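Local coordinates for coronin (Toxoplasma gondii, PDB 4OZU), which is an actin-binding protein, probably of filaments, represented here by its WD40 β-propeller domain, that contributes to invasion and egress of the parasite, at residues 18-23 against 64-69; 25-30 against 68-73; 89-94 against 370-375; 208-213 against 248-253; 214-219 against 241-246. All blocks are in the same frame, centred on the assembly; numbering follows the deposited sequence.

Contact 1: 18-23 against 64-69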
# COMPACT_ATOMS: atom_id res chain seq x y z
N GLU A 18 -6.62 -18.37 4.18
CA GLU A 18 -7.39 -19.30 3.35
C GLU A 18 -7.43 -18.82 1.91
O GLU A 18 -8.02 -17.78 1.60
CB GLU A 18 -8.81 -19.47 3.90
CG GLU A 18 -9.65 -20.44 3.10
CD GLU A 18 -10.95 -20.80 3.79
OE1 GLU A 18 -11.72 -19.88 4.14
OE2 GLU A 18 -11.20 -22.01 3.98
N ALA A 19 -6.76 -19.55 1.03
CA ALA A 19 -6.82 -19.27 -0.40
C ALA A 19 -8.20 -19.64 -0.92
O ALA A 19 -8.69 -20.73 -0.66
CB ALA A 19 -5.74 -20.04 -1.14
N TRP A 20 -8.83 -18.72 -1.65
CA TRP A 20 -10.13 -19.00 -2.25
C TRP A 20 -10.05 -20.12 -3.27
O TRP A 20 -9.04 -20.29 -3.95
CB TRP A 20 -10.68 -17.76 -2.95
CG TRP A 20 -11.08 -16.64 -2.04
CD1 TRP A 20 -10.60 -16.38 -0.79
CD2 TRP A 20 -12.05 -15.63 -2.33
NE1 TRP A 20 -11.21 -15.25 -0.28
CE2 TRP A 20 -12.11 -14.78 -1.20
CE3 TRP A 20 -12.88 -15.36 -3.42
CZ2 TRP A 20 -12.96 -13.68 -1.15
CZ3 TRP A 20 -13.72 -14.26 -3.36
CH2 TRP A 20 -13.75 -13.44 -2.23
N LYS A 21 -11.12 -20.89 -3.41
CA LYS A 21 -11.20 -21.85 -4.49
C LYS A 21 -11.36 -21.09 -5.81
O LYS A 21 -10.80 -21.46 -6.83
CB LYS A 21 -12.35 -22.83 -4.27
CG LYS A 21 -12.11 -23.80 -3.12
CD LYS A 21 -11.00 -24.80 -3.43
CE LYS A 21 -10.48 -25.50 -2.18
NZ LYS A 21 -9.78 -24.58 -1.25
N GLN A 22 -12.13 -20.00 -5.76
CA GLN A 22 -12.34 -19.16 -6.93
C GLN A 22 -11.11 -18.30 -7.21
O GLN A 22 -10.34 -17.99 -6.30
CB GLN A 22 -13.55 -18.26 -6.73
CG GLN A 22 -14.88 -19.00 -6.69
CD GLN A 22 -16.04 -18.09 -6.36
OE1 GLN A 22 -16.76 -17.63 -7.25
NE2 GLN A 22 -16.24 -17.82 -5.07
N GLN A 23 -10.94 -17.93 -8.47
CA GLN A 23 -9.83 -17.09 -8.91
C GLN A 23 -10.29 -16.13 -9.99
O GLN A 23 -11.28 -16.39 -10.68
CB GLN A 23 -8.69 -17.95 -9.46
CG GLN A 23 -8.15 -19.00 -8.51
CD GLN A 23 -7.18 -19.95 -9.20
OE1 GLN A 23 -7.30 -20.24 -10.39
NE2 GLN A 23 -6.20 -20.44 -8.44
N ALA A 64 -15.90 -7.86 -7.48
CA ALA A 64 -17.00 -8.80 -7.31
C ALA A 64 -17.08 -9.83 -8.43
O ALA A 64 -17.63 -10.93 -8.24
CB ALA A 64 -18.31 -8.04 -7.21
N ASP A 65 -16.55 -9.49 -9.60
CA ASP A 65 -16.70 -10.35 -10.78
C ASP A 65 -15.57 -11.35 -10.88
O ASP A 65 -14.75 -11.31 -11.81
CB ASP A 65 -16.78 -9.49 -12.04
CG ASP A 65 -18.05 -8.66 -12.12
OD1 ASP A 65 -19.05 -9.04 -11.46
OD2 ASP A 65 -18.05 -7.63 -12.83
N ILE A 66 -15.52 -12.27 -9.92
CA ILE A 66 -14.49 -13.29 -9.88
C ILE A 66 -14.83 -14.39 -10.88
O ILE A 66 -15.99 -14.58 -11.24
CB ILE A 66 -14.33 -13.86 -8.46
CG1 ILE A 66 -13.04 -14.68 -8.35
CG2 ILE A 66 -15.55 -14.69 -8.07
CD1 ILE A 66 -12.48 -14.76 -6.93
N GLY A 67 -13.80 -15.10 -11.34
CA GLY A 67 -13.98 -16.20 -12.27
C GLY A 67 -13.14 -16.08 -13.52
O GLY A 67 -12.20 -15.28 -13.59
N ARG A 68 -13.49 -16.88 -14.52
CA ARG A 68 -12.73 -16.98 -15.76
C ARG A 68 -13.02 -15.82 -16.70
O ARG A 68 -14.16 -15.33 -16.76
CB ARG A 68 -13.04 -18.31 -16.46
CG ARG A 68 -12.51 -18.42 -17.88
CD ARG A 68 -12.20 -19.85 -18.30
NE ARG A 68 -13.39 -20.69 -18.39
CZ ARG A 68 -13.37 -21.97 -18.75
NH1 ARG A 68 -12.23 -22.58 -19.03
NH2 ARG A 68 -14.50 -22.66 -18.81
N ASN A 69 -11.98 -15.39 -17.41
CA ASN A 69 -12.05 -14.33 -18.42
C ASN A 69 -13.01 -13.20 -18.06
O ASN A 69 -13.97 -12.93 -18.79
CB ASN A 69 -12.43 -14.93 -19.78
CG ASN A 69 -12.13 -13.99 -20.93
OD1 ASN A 69 -11.36 -13.03 -20.79
ND2 ASN A 69 -12.73 -14.25 -22.08
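Ile-66 lays its CD1 methyl obliquely against the six-membered ring of Trp-20, 3.6 Å from Trp-20 CE3. The same methyl also reaches Gln-22, with Ile-66 CD1 3.7 Å from Gln-22 CB, so the tip is held between an indole and the root of an amide side chain. Its placement follows from the first torsion: CG1 stands anti to the backbone N (chi1 -167°), and the chain then runs out extended. The other branch, CG2, meets the amide oxygen of Gln-22, which crosses Ile-66 at about a right angle (Gln-22 OE1 to Ile-66 CG2 3.3 Å). Trp-20 is held by strand 343-350, its NE1 hydrogen-bonded to Ser-348 OG and its carbonyl O to Gln-345 NE2. Strand 16-25 here completes a blade built otherwise from C-terminal strands, the closure by which a β-propeller ring is shut. Short strand 67-68 lies parallel along the outer edge of that blade. Its pairing is thin at this end: Gly-67 N donates to Gln-23 O over 2.9 Å, but at an N-H...O angle of 123° the bond is weak. Gly-67 O lies 3.2 Å from Gln-23 O, and probably accepts from Ser-25 N, which continues the parallel pairing. Gly-67 has an extended backbone with positive phi (126°), where a beta carbon would collide with the Ile-66 carbonyl oxygen.

Contact 2: 25-30 against 68-73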
# COMPACT_ATOMS: atom_id res chain seq x y z
N SER A 25 -9.14 -15.51 -13.39
CA SER A 25 -8.28 -16.31 -14.26
C SER A 25 -8.40 -15.92 -15.73
O SER A 25 -9.24 -15.11 -16.11
CB SER A 25 -8.59 -17.80 -14.08
OG SER A 25 -9.90 -18.11 -14.50
N ASP A 26 -7.52 -16.52 -16.54
CA ASP A 26 -7.40 -16.21 -17.96
C ASP A 26 -7.08 -14.74 -18.19
O ASP A 26 -7.54 -14.11 -19.15
CB ASP A 26 -8.68 -16.62 -18.70
CG ASP A 26 -8.63 -18.07 -19.15
OD1 ASP A 26 -7.68 -18.44 -19.87
OD2 ASP A 26 -9.54 -18.84 -18.78
N LEU A 27 -6.28 -14.19 -17.29
CA LEU A 27 -5.79 -12.83 -17.43
C LEU A 27 -4.47 -12.84 -18.20
O LEU A 27 -3.88 -13.88 -18.40
CB LEU A 27 -5.59 -12.19 -16.05
CG LEU A 27 -6.80 -12.23 -15.11
CD1 LEU A 27 -6.43 -11.62 -13.76
CD2 LEU A 27 -7.99 -11.50 -15.72
N ARG A 28 -4.04 -11.65 -18.63
CA ARG A 28 -2.75 -11.46 -19.28
C ARG A 28 -1.97 -10.40 -18.51
O ARG A 28 -1.98 -9.22 -18.88
CB ARG A 28 -2.93 -11.04 -20.74
CG ARG A 28 -3.32 -12.17 -21.68
CD ARG A 28 -2.10 -12.96 -22.15
NE ARG A 28 -1.09 -12.10 -22.77
CZ ARG A 28 -1.07 -11.75 -24.05
NH1 ARG A 28 -2.00 -12.19 -24.89
NH2 ARG A 28 -0.10 -10.97 -24.51
N LEU A 29 -1.31 -10.82 -17.44
CA LEU A 29 -0.70 -9.88 -16.49
C LEU A 29 0.79 -9.70 -16.71
O LEU A 29 1.50 -10.61 -17.13
CB LEU A 29 -0.95 -10.36 -15.07
CG LEU A 29 -2.43 -10.50 -14.70
CD1 LEU A 29 -2.58 -11.16 -13.34
CD2 LEU A 29 -3.11 -9.14 -14.72
N SER A 30 1.27 -8.50 -16.39
CA SER A 30 2.69 -8.20 -16.44
C SER A 30 3.43 -8.93 -15.33
O SER A 30 2.90 -9.13 -14.23
CB SER A 30 2.92 -6.69 -16.32
OG SER A 30 4.28 -6.41 -16.07
N ARG A 68 -13.49 -16.88 -14.52
CA ARG A 68 -12.73 -16.98 -15.76
C ARG A 68 -13.02 -15.82 -16.70
O ARG A 68 -14.16 -15.33 -16.76
CB ARG A 68 -13.04 -18.31 -16.46
CG ARG A 68 -12.51 -18.42 -17.88
CD ARG A 68 -12.20 -19.85 -18.30
NE ARG A 68 -13.39 -20.69 -18.39
CZ ARG A 68 -13.37 -21.97 -18.75
NH1 ARG A 68 -12.23 -22.58 -19.03
NH2 ARG A 68 -14.50 -22.66 -18.81
N ASN A 69 -11.98 -15.39 -17.41
CA ASN A 69 -12.05 -14.33 -18.42
C ASN A 69 -13.01 -13.20 -18.06
O ASN A 69 -13.97 -12.93 -18.79
CB ASN A 69 -12.43 -14.93 -19.78
CG ASN A 69 -12.13 -13.99 -20.93
OD1 ASN A 69 -11.36 -13.03 -20.79
ND2 ASN A 69 -12.73 -14.25 -22.08
N PRO A 70 -12.76 -12.54 -16.92
CA PRO A 70 -13.61 -11.44 -16.47
C PRO A 70 -13.49 -10.23 -17.38
O PRO A 70 -12.56 -10.16 -18.19
CB PRO A 70 -13.07 -11.13 -15.07
CG PRO A 70 -11.64 -11.52 -15.15
CD PRO A 70 -11.57 -12.70 -16.07
N ALA A 71 -14.43 -9.29 -17.27
CA ALA A 71 -14.39 -8.07 -18.06
C ALA A 71 -13.23 -7.20 -17.60
O ALA A 71 -13.21 -6.72 -16.46
CB ALA A 71 -15.69 -7.31 -17.96
N VAL A 72 -12.26 -6.99 -18.49
CA VAL A 72 -11.10 -6.16 -18.19
C VAL A 72 -11.18 -4.86 -18.98
O VAL A 72 -11.01 -4.85 -20.20
CB VAL A 72 -9.79 -6.89 -18.52
CG1 VAL A 72 -8.59 -6.04 -18.10
CG2 VAL A 72 -9.74 -8.24 -17.84
N ALA A 73 -11.47 -3.77 -18.27
CA ALA A 73 -11.38 -2.45 -18.85
C ALA A 73 -9.90 -2.08 -18.96
O ALA A 73 -9.07 -2.69 -18.29
CB ALA A 73 -12.14 -1.44 -18.01
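Arg-68 starts beside Ser-25: its CB lies 3.7 Å from Ser-25 OG. From there CG, anti to the backbone N, and CD run alongside the carboxylate of Asp-26, both side chains pointing the same way; Asp-26 OD2 is modelled too near this chain for its exact place to be trusted. A bend at chi3 (67°) turns the tip, and the guanidinium plane ends 26° from that of the carboxylate. With Arg-68 NE 4.3 Å from Asp-26 OD2, the charges are neighbours without forming a salt bridge. The backbones meet through Asn-69 N, which gives a weak bond to Ser-25 O (3.0 Å, bent to 131°). Deeper in, the Leu-27 side chain crosses Pro-70 at about a right angle, its CD2 3.7 Å from Pro-70 CG, and Leu-61 touches both residues. Both segments pass from the blade edge at strand 16-25 to the blade holding strands 45-49 and 73-75, forming a junction between adjacent blades of the β-propeller.

Contact 3: 89-94 against 370-375; sequences PFYRDI and VEPSMT
Ser-88 OG is gripped by two backbone N-H groups, those of Phe-90 and Tyr-91. Just after it, Ile-94 N bonds to Tyr-91 O at 3.1 Å and closes a type I turn; these bonds help to shape the loop. What crosses to 370-375 is the Phe-90 ring, swung out with CG anti to the carbonyl carbon (chi1 -46°) and enclosed by two prolines. Pro-372 CG stands 3.8 Å from the centroid of the Phe-90 ring, only 12° off the normal, a CH-pi contact over the middle of one face. On the opposite face Pro-89 CB lies 3.8 Å above the Phe-90 ring plane, while the carbonyl carbon of Val-370 sits at the edge. Tyr-91 crosses Pro-372 at about a right angle, tip first, with Tyr-91 OH 3.5 Å from Pro-372 CG. The chain that follows strand 367-368 is thus laid against the loop joining strands 82-87 and 94-99 of an early propeller blade. With no hydrogen bond between the two segments, and the acceptors Phe-90 O and Val-370 O facing at 3.3 Å, their contact rests on CH-pi and apolar packing; polar fastening comes from neighbours, such as the backbone bond of Met-374 with Ala-141.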
# COMPACT_ATOMS: atom_id res chain seq x y z
N PRO A 89 -8.03 7.17 -1.64
CA PRO A 89 -8.68 6.66 -0.42
C PRO A 89 -10.15 7.03 -0.31
O PRO A 89 -10.86 6.47 0.54
CB PRO A 89 -7.89 7.34 0.71
CG PRO A 89 -6.67 7.90 0.09
CD PRO A 89 -7.01 8.18 -1.34
N PHE A 90 -10.61 7.97 -1.13
CA PHE A 90 -11.93 8.57 -0.95
C PHE A 90 -12.87 8.39 -2.13
O PHE A 90 -14.06 8.17 -1.94
CB PHE A 90 -11.77 10.05 -0.66
CG PHE A 90 -10.71 10.34 0.36
CD1 PHE A 90 -10.85 9.90 1.67
CD2 PHE A 90 -9.57 11.04 0.01
CE1 PHE A 90 -9.87 10.15 2.60
CE2 PHE A 90 -8.59 11.31 0.95
CZ PHE A 90 -8.74 10.86 2.24
N TYR A 91 -12.33 8.50 -3.33
CA TYR A 91 -13.14 8.57 -4.54
C TYR A 91 -12.97 7.29 -5.35
O TYR A 91 -11.88 6.99 -5.84
CB TYR A 91 -12.75 9.81 -5.34
CG TYR A 91 -12.70 11.03 -4.45
CD1 TYR A 91 -13.80 11.37 -3.67
CD2 TYR A 91 -11.56 11.80 -4.34
CE1 TYR A 91 -13.76 12.47 -2.83
CE2 TYR A 91 -11.51 12.90 -3.50
CZ TYR A 91 -12.61 13.23 -2.75
OH TYR A 91 -12.56 14.32 -1.92
N ARG A 92 -14.07 6.55 -5.46
CA ARG A 92 -14.06 5.21 -6.01
C ARG A 92 -13.57 5.12 -7.44
O ARG A 92 -13.06 4.08 -7.87
CB ARG A 92 -15.47 4.62 -5.94
CG ARG A 92 -15.51 3.17 -6.33
CD ARG A 92 -16.26 2.34 -5.33
NE ARG A 92 -17.69 2.30 -5.64
CZ ARG A 92 -18.65 2.73 -4.83
NH1 ARG A 92 -18.38 3.25 -3.64
NH2 ARG A 92 -19.92 2.64 -5.22
N ASP A 93 -13.72 6.21 -8.19
CA ASP A 93 -13.42 6.23 -9.61
C ASP A 93 -12.05 6.83 -9.92
O ASP A 93 -11.67 6.93 -11.09
CB ASP A 93 -14.50 6.99 -10.38
CG ASP A 93 -14.76 8.38 -9.81
OD1 ASP A 93 -14.34 8.67 -8.67
OD2 ASP A 93 -15.41 9.19 -10.52
N ILE A 94 -11.32 7.22 -8.89
CA ILE A 94 -10.05 7.93 -9.06
C ILE A 94 -8.86 7.08 -8.66
O ILE A 94 -8.83 6.45 -7.60
CB ILE A 94 -10.03 9.23 -8.22
CG1 ILE A 94 -11.14 10.18 -8.69
CG2 ILE A 94 -8.67 9.92 -8.31
CD1 ILE A 94 -11.01 10.65 -10.13
N VAL A 370 -14.32 6.59 3.56
CA VAL A 370 -14.01 7.14 2.25
C VAL A 370 -14.36 8.63 2.19
O VAL A 370 -14.83 9.13 1.17
CB VAL A 370 -14.74 6.37 1.12
CG1 VAL A 370 -14.21 4.94 1.05
CG2 VAL A 370 -16.26 6.37 1.34
N GLU A 371 -14.14 9.32 3.31
CA GLU A 371 -14.33 10.76 3.42
C GLU A 371 -13.05 11.41 3.92
O GLU A 371 -12.54 11.00 4.97
CB GLU A 371 -15.46 11.11 4.39
CG GLU A 371 -16.85 10.74 3.97
CD GLU A 371 -17.86 11.10 5.04
OE1 GLU A 371 -17.56 11.99 5.87
OE2 GLU A 371 -18.93 10.48 5.08
N PRO A 372 -12.53 12.42 3.21
CA PRO A 372 -11.35 13.10 3.77
C PRO A 372 -11.66 13.87 5.05
O PRO A 372 -12.71 14.49 5.13
CB PRO A 372 -10.94 14.08 2.66
CG PRO A 372 -11.78 13.75 1.47
CD PRO A 372 -12.98 13.01 1.94
N SER A 373 -10.75 13.86 6.02
CA SER A 373 -10.98 14.61 7.25
C SER A 373 -10.68 16.09 7.05
O SER A 373 -11.21 16.95 7.76
CB SER A 373 -10.14 14.07 8.41
OG SER A 373 -8.77 14.38 8.25
N MET A 374 -9.85 16.39 6.05
CA MET A 374 -9.43 17.75 5.75
C MET A 374 -9.46 18.03 4.25
O MET A 374 -9.14 17.16 3.45
CB MET A 374 -8.02 18.01 6.27
CG MET A 374 -7.88 17.95 7.76
SD MET A 374 -6.16 18.13 8.26
CE MET A 374 -5.55 16.48 7.96
N THR A 375 -9.86 19.24 3.89
CA THR A 375 -9.61 19.76 2.55
C THR A 375 -8.13 20.15 2.45
O THR A 375 -7.47 20.34 3.47
CB THR A 375 -10.47 20.99 2.24
OG1 THR A 375 -10.07 22.07 3.10
CG2 THR A 375 -11.95 20.68 2.45

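Contact 4: 208-213 against 248-253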
# COMPACT_ATOMS: atom_id res chain seq x y z
N GLY A 208 13.95 14.03 9.89
CA GLY A 208 14.64 12.93 10.53
C GLY A 208 15.27 11.99 9.54
O GLY A 208 14.75 11.78 8.44
N SER A 209 16.42 11.43 9.90
CA SER A 209 17.05 10.43 9.06
C SER A 209 17.92 9.51 9.88
O SER A 209 18.63 9.95 10.78
CB SER A 209 17.86 11.09 7.94
OG SER A 209 18.30 10.11 7.01
N VAL A 210 17.87 8.22 9.57
CA VAL A 210 18.66 7.23 10.28
C VAL A 210 19.00 6.05 9.38
O VAL A 210 18.21 5.67 8.51
CB VAL A 210 17.92 6.72 11.55
CG1 VAL A 210 16.70 5.89 11.18
CG2 VAL A 210 18.87 5.94 12.46
N ALA A 211 20.17 5.47 9.59
CA ALA A 211 20.54 4.23 8.92
C ALA A 211 19.67 3.12 9.50
O ALA A 211 19.80 2.80 10.67
CB ALA A 211 22.02 3.93 9.12
N CYS A 212 18.78 2.55 8.69
CA CYS A 212 17.78 1.63 9.24
C CYS A 212 18.20 0.16 9.18
O CYS A 212 17.83 -0.60 10.07
CB CYS A 212 16.44 1.83 8.54
SG CYS A 212 16.42 1.57 6.75
N HIS A 213 18.96 -0.23 8.15
CA HIS A 213 19.50 -1.58 8.05
C HIS A 213 20.86 -1.56 7.36
O HIS A 213 21.12 -0.70 6.53
CB HIS A 213 18.51 -2.49 7.32
CG HIS A 213 17.18 -2.58 7.99
ND1 HIS A 213 16.94 -3.45 9.04
CD2 HIS A 213 16.03 -1.90 7.80
CE1 HIS A 213 15.69 -3.31 9.45
NE2 HIS A 213 15.12 -2.37 8.71
N ALA A 248 12.48 -3.55 11.85
CA ALA A 248 12.66 -2.62 12.95
C ALA A 248 11.45 -1.72 13.10
O ALA A 248 10.77 -1.40 12.12
CB ALA A 248 13.91 -1.79 12.75
N ILE A 249 11.19 -1.34 14.35
CA ILE A 249 10.20 -0.32 14.69
C ILE A 249 10.95 0.92 15.15
O ILE A 249 11.88 0.82 15.96
CB ILE A 249 9.23 -0.80 15.80
CG1 ILE A 249 8.37 -1.96 15.29
CG2 ILE A 249 8.35 0.36 16.30
CD1 ILE A 249 7.47 -2.58 16.34
N TRP A 250 10.55 2.07 14.62
CA TRP A 250 11.19 3.35 14.92
C TRP A 250 10.18 4.32 15.47
O TRP A 250 9.05 4.39 15.00
CB TRP A 250 11.82 3.96 13.67
CG TRP A 250 12.69 3.01 12.96
CD1 TRP A 250 12.31 2.07 12.05
CD2 TRP A 250 14.11 2.89 13.09
NE1 TRP A 250 13.40 1.37 11.60
CE2 TRP A 250 14.52 1.86 12.23
CE3 TRP A 250 15.07 3.56 13.85
CZ2 TRP A 250 15.85 1.48 12.11
CZ3 TRP A 250 16.38 3.18 13.74
CH2 TRP A 250 16.77 2.15 12.87
N ASP A 251 10.64 5.09 16.44
CA ASP A 251 9.91 6.22 16.99
C ASP A 251 10.53 7.49 16.41
O ASP A 251 11.69 7.81 16.71
CB ASP A 251 10.00 6.21 18.51
CG ASP A 251 9.28 7.38 19.16
OD1 ASP A 251 8.75 8.26 18.45
OD2 ASP A 251 9.25 7.41 20.41
N THR A 252 9.78 8.21 15.59
CA THR A 252 10.34 9.37 14.89
C THR A 252 10.65 10.54 15.83
O THR A 252 11.28 11.52 15.42
CB THR A 252 9.40 9.87 13.78
OG1 THR A 252 8.09 10.10 14.30
CG2 THR A 252 9.32 8.83 12.67
N ARG A 253 10.22 10.42 17.09
CA ARG A 253 10.53 11.43 18.10
C ARG A 253 11.79 11.07 18.90
O ARG A 253 12.32 11.91 19.65
CB ARG A 253 9.34 11.60 19.04
CG ARG A 253 8.18 12.34 18.42
CD ARG A 253 7.15 12.74 19.45
NE ARG A 253 6.07 13.52 18.86
CZ ARG A 253 4.98 13.01 18.29
NH1 ARG A 253 4.79 11.69 18.24
NH2 ARG A 253 4.07 13.82 17.77
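The tight half of this contact is the six-membered ring of Trp-250, pressed onto the end of strand 205-211. Val-210 meets it tip to tip: its CG1, in the crowded position between backbone N and carbonyl carbon, lies 4.0 Å from the centroid of that Trp-250 ring and 22° off the normal, a CH-pi contact shifted toward the rim. Next along, Cys-212 packs on the CZ2 corner, with Cys-212 CB 3.6 Å and Cys-212 CA 3.5 Å from Trp-250 CZ2. Leu-196 of strand 195-200 touches both Trp-250 and Cys-212, extending the apolar packing. The remainder is looser. Cys-212 O, in the indole plane at the edge, is hydrogen-bonded to a bound Tris molecule, probably from the crystallisation liquor. Beyond Trp-250 the chain turns outward in an Asx turn, Arg-253 N bonding Asp-251 OD1 at 2.9 Å from above the carboxylate plane. His-213 turns an edge to Ala-248 N, its CE1 4.0 Å from Ala-248 N. Though buried, it makes its polar bonds elsewhere: NE2 to Thr-236 OG1 and ND1 to Glu-246 OE2. Trp-250 NE1 bonds to the same Thr-236 OG1. Histidine before the blade, threonine on its second strand and tryptophan on its third correspond to the His, Ser/Thr and Trp of the Asp-His-Ser/Thr-Trp tetrad of WD40 repeats, with Glu-246 apparently in the acidic role.

Contact 5: 214-219 against 241-246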
# COMPACT_ATOMS: atom_id res chain seq x y z
N ASP A 214 21.73 -2.50 7.73
CA ASP A 214 23.15 -2.41 7.37
C ASP A 214 23.53 -3.24 6.15
O ASP A 214 24.62 -3.06 5.59
CB ASP A 214 24.02 -2.83 8.56
CG ASP A 214 23.86 -1.91 9.75
OD1 ASP A 214 23.51 -0.73 9.55
OD2 ASP A 214 24.08 -2.37 10.89
N GLY A 215 22.64 -4.14 5.73
CA GLY A 215 22.86 -4.92 4.52
C GLY A 215 22.73 -4.06 3.28
O GLY A 215 22.41 -2.88 3.38
N SER A 216 22.96 -4.65 2.11
CA SER A 216 23.01 -3.89 0.86
C SER A 216 21.66 -3.79 0.15
O SER A 216 21.35 -2.77 -0.45
CB SER A 216 24.04 -4.50 -0.09
OG SER A 216 25.33 -4.48 0.48
N LYS A 217 20.86 -4.86 0.21
CA LYS A 217 19.62 -4.91 -0.55
C LYS A 217 18.57 -3.95 0.00
O LYS A 217 18.79 -3.28 1.01
CB LYS A 217 19.08 -6.34 -0.59
CG LYS A 217 19.93 -7.27 -1.46
CD LYS A 217 19.20 -8.57 -1.77
CE LYS A 217 19.87 -9.77 -1.10
NZ LYS A 217 19.30 -11.06 -1.58
N ALA A 218 17.42 -3.89 -0.67
CA ALA A 218 16.48 -2.79 -0.49
C ALA A 218 15.69 -2.83 0.81
O ALA A 218 15.11 -3.86 1.17
CB ALA A 218 15.50 -2.76 -1.66
N CYS A 219 15.68 -1.69 1.50
CA CYS A 219 14.83 -1.47 2.67
C CYS A 219 13.48 -0.93 2.24
O CYS A 219 13.38 -0.22 1.23
CB CYS A 219 15.49 -0.49 3.65
SG CYS A 219 17.14 -0.97 4.17
N LYS A 241 23.81 -7.18 8.19
CA LYS A 241 25.17 -7.21 7.64
C LYS A 241 25.47 -8.54 6.96
O LYS A 241 26.30 -8.60 6.05
CB LYS A 241 26.19 -6.95 8.75
CG LYS A 241 27.33 -6.03 8.34
CD LYS A 241 27.65 -5.01 9.43
CE LYS A 241 28.27 -5.66 10.66
NZ LYS A 241 28.53 -4.67 11.75
N MET A 242 24.79 -9.59 7.40
CA MET A 242 24.97 -10.92 6.82
C MET A 242 23.88 -11.23 5.80
O MET A 242 23.67 -12.38 5.42
CB MET A 242 24.98 -11.97 7.93
CG MET A 242 26.14 -11.78 8.90
SD MET A 242 26.34 -13.14 10.07
CE MET A 242 24.79 -13.06 10.95
N GLN A 243 23.19 -10.18 5.35
CA GLN A 243 22.14 -10.27 4.33
C GLN A 243 20.94 -11.11 4.76
O GLN A 243 20.18 -11.58 3.91
CB GLN A 243 22.72 -10.82 3.03
CG GLN A 243 23.79 -9.94 2.41
CD GLN A 243 23.22 -8.66 1.82
OE1 GLN A 243 22.02 -8.40 1.90
NE2 GLN A 243 24.08 -7.86 1.20
N GLU A 244 20.75 -11.28 6.06
CA GLU A 244 19.52 -11.90 6.56
C GLU A 244 18.40 -10.87 6.54
O GLU A 244 18.66 -9.67 6.66
CB GLU A 244 19.72 -12.46 7.98
CG GLU A 244 19.81 -11.43 9.11
CD GLU A 244 21.23 -10.92 9.34
OE1 GLU A 244 21.94 -10.64 8.35
OE2 GLU A 244 21.64 -10.82 10.52
N ARG A 245 17.16 -11.31 6.38
CA ARG A 245 16.03 -10.38 6.38
C ARG A 245 15.61 -10.07 7.81
O ARG A 245 15.51 -10.96 8.65
CB ARG A 245 14.85 -10.95 5.57
CG ARG A 245 15.23 -11.24 4.11
CD ARG A 245 14.03 -11.35 3.18
NE ARG A 245 13.20 -12.51 3.46
CZ ARG A 245 12.25 -12.96 2.65
NH1 ARG A 245 12.03 -12.36 1.49
NH2 ARG A 245 11.54 -14.03 2.99
N GLU A 246 15.39 -8.79 8.07
CA GLU A 246 15.10 -8.33 9.42
C GLU A 246 14.14 -7.15 9.38
O GLU A 246 13.80 -6.64 8.32
CB GLU A 246 16.39 -7.93 10.13
CG GLU A 246 17.19 -6.90 9.38
CD GLU A 246 18.48 -6.53 10.09
OE1 GLU A 246 19.11 -7.43 10.68
OE2 GLU A 246 18.84 -5.33 10.07
O HOH W 1 21.11 -4.09 10.07
O HOH W 2 25.08 -4.59 12.02
O HOH W 3 19.71 -12.17 1.13
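Direct contacts are few and loose, and no hydrogen bond joins the two segments without water. The largest overlap belongs to Gln-243, whose backbone takes left-handed angles in the turn between strands 233-239 and 245-251. Its side chain, bent at chi2 (-72°), brings the amide beside the opposite loop, with Gln-243 NE2 3.6 Å from Ser-216 CB. Lys-217 crosses it at about a right angle, Lys-217 CE standing 3.9 Å from Gln-243 OE1. Charges come next: Asp-214 OD2 and Lys-241 NZ are 5.1 Å apart, too far for a salt bridge. Water supplies the rest. One molecule accepts from Asp-214 N (2.9 Å to the water oxygen) and donates to Glu-246 OE2 (2.6 Å from that oxygen). A second donates to Asp-214 OD2 at 2.7 Å from its oxygen and takes a weak bond from Lys-241 NZ, linking the separated charges. A third accepts from Lys-217 NZ, 3.0 Å from its oxygen, and donates to Gln-243 O; the ammonium also reaches Ser-268 O. Glu-246 OE2 is the best served of these atoms, since His-213 and His-261 bond to it besides the water. Such a threefold grip would be expected to keep this carboxylate ionised, and probably helps to orient His-213. The polar links between loop and turn pass through water, while their direct contact is van der Waals packing, chiefly of Gln-243.

Overall arrangement
Only contact 4 is buried; the other four lie at the surface of the seven-bladed propeller. Contacts 1 and 2 adjoin, sharing Arg-68 and Asn-69, and follow the N-terminal chain from the closing blade into the next, with weak backbone bonds and small apolar patches. Contacts 4 and 5 form a second pair, about 15 Å between centres, both using strand 245-251; they touch through His-213 and Cys-219, yet one is aromatic packing and the other is bridged by water. Contact 3, about 28 Å from contacts 1 and 2 centre to centre, joins distant parts of the sequence without a hydrogen bond; its proline-aromatic CH-pi packing resembles that of contact 4, but at the surface.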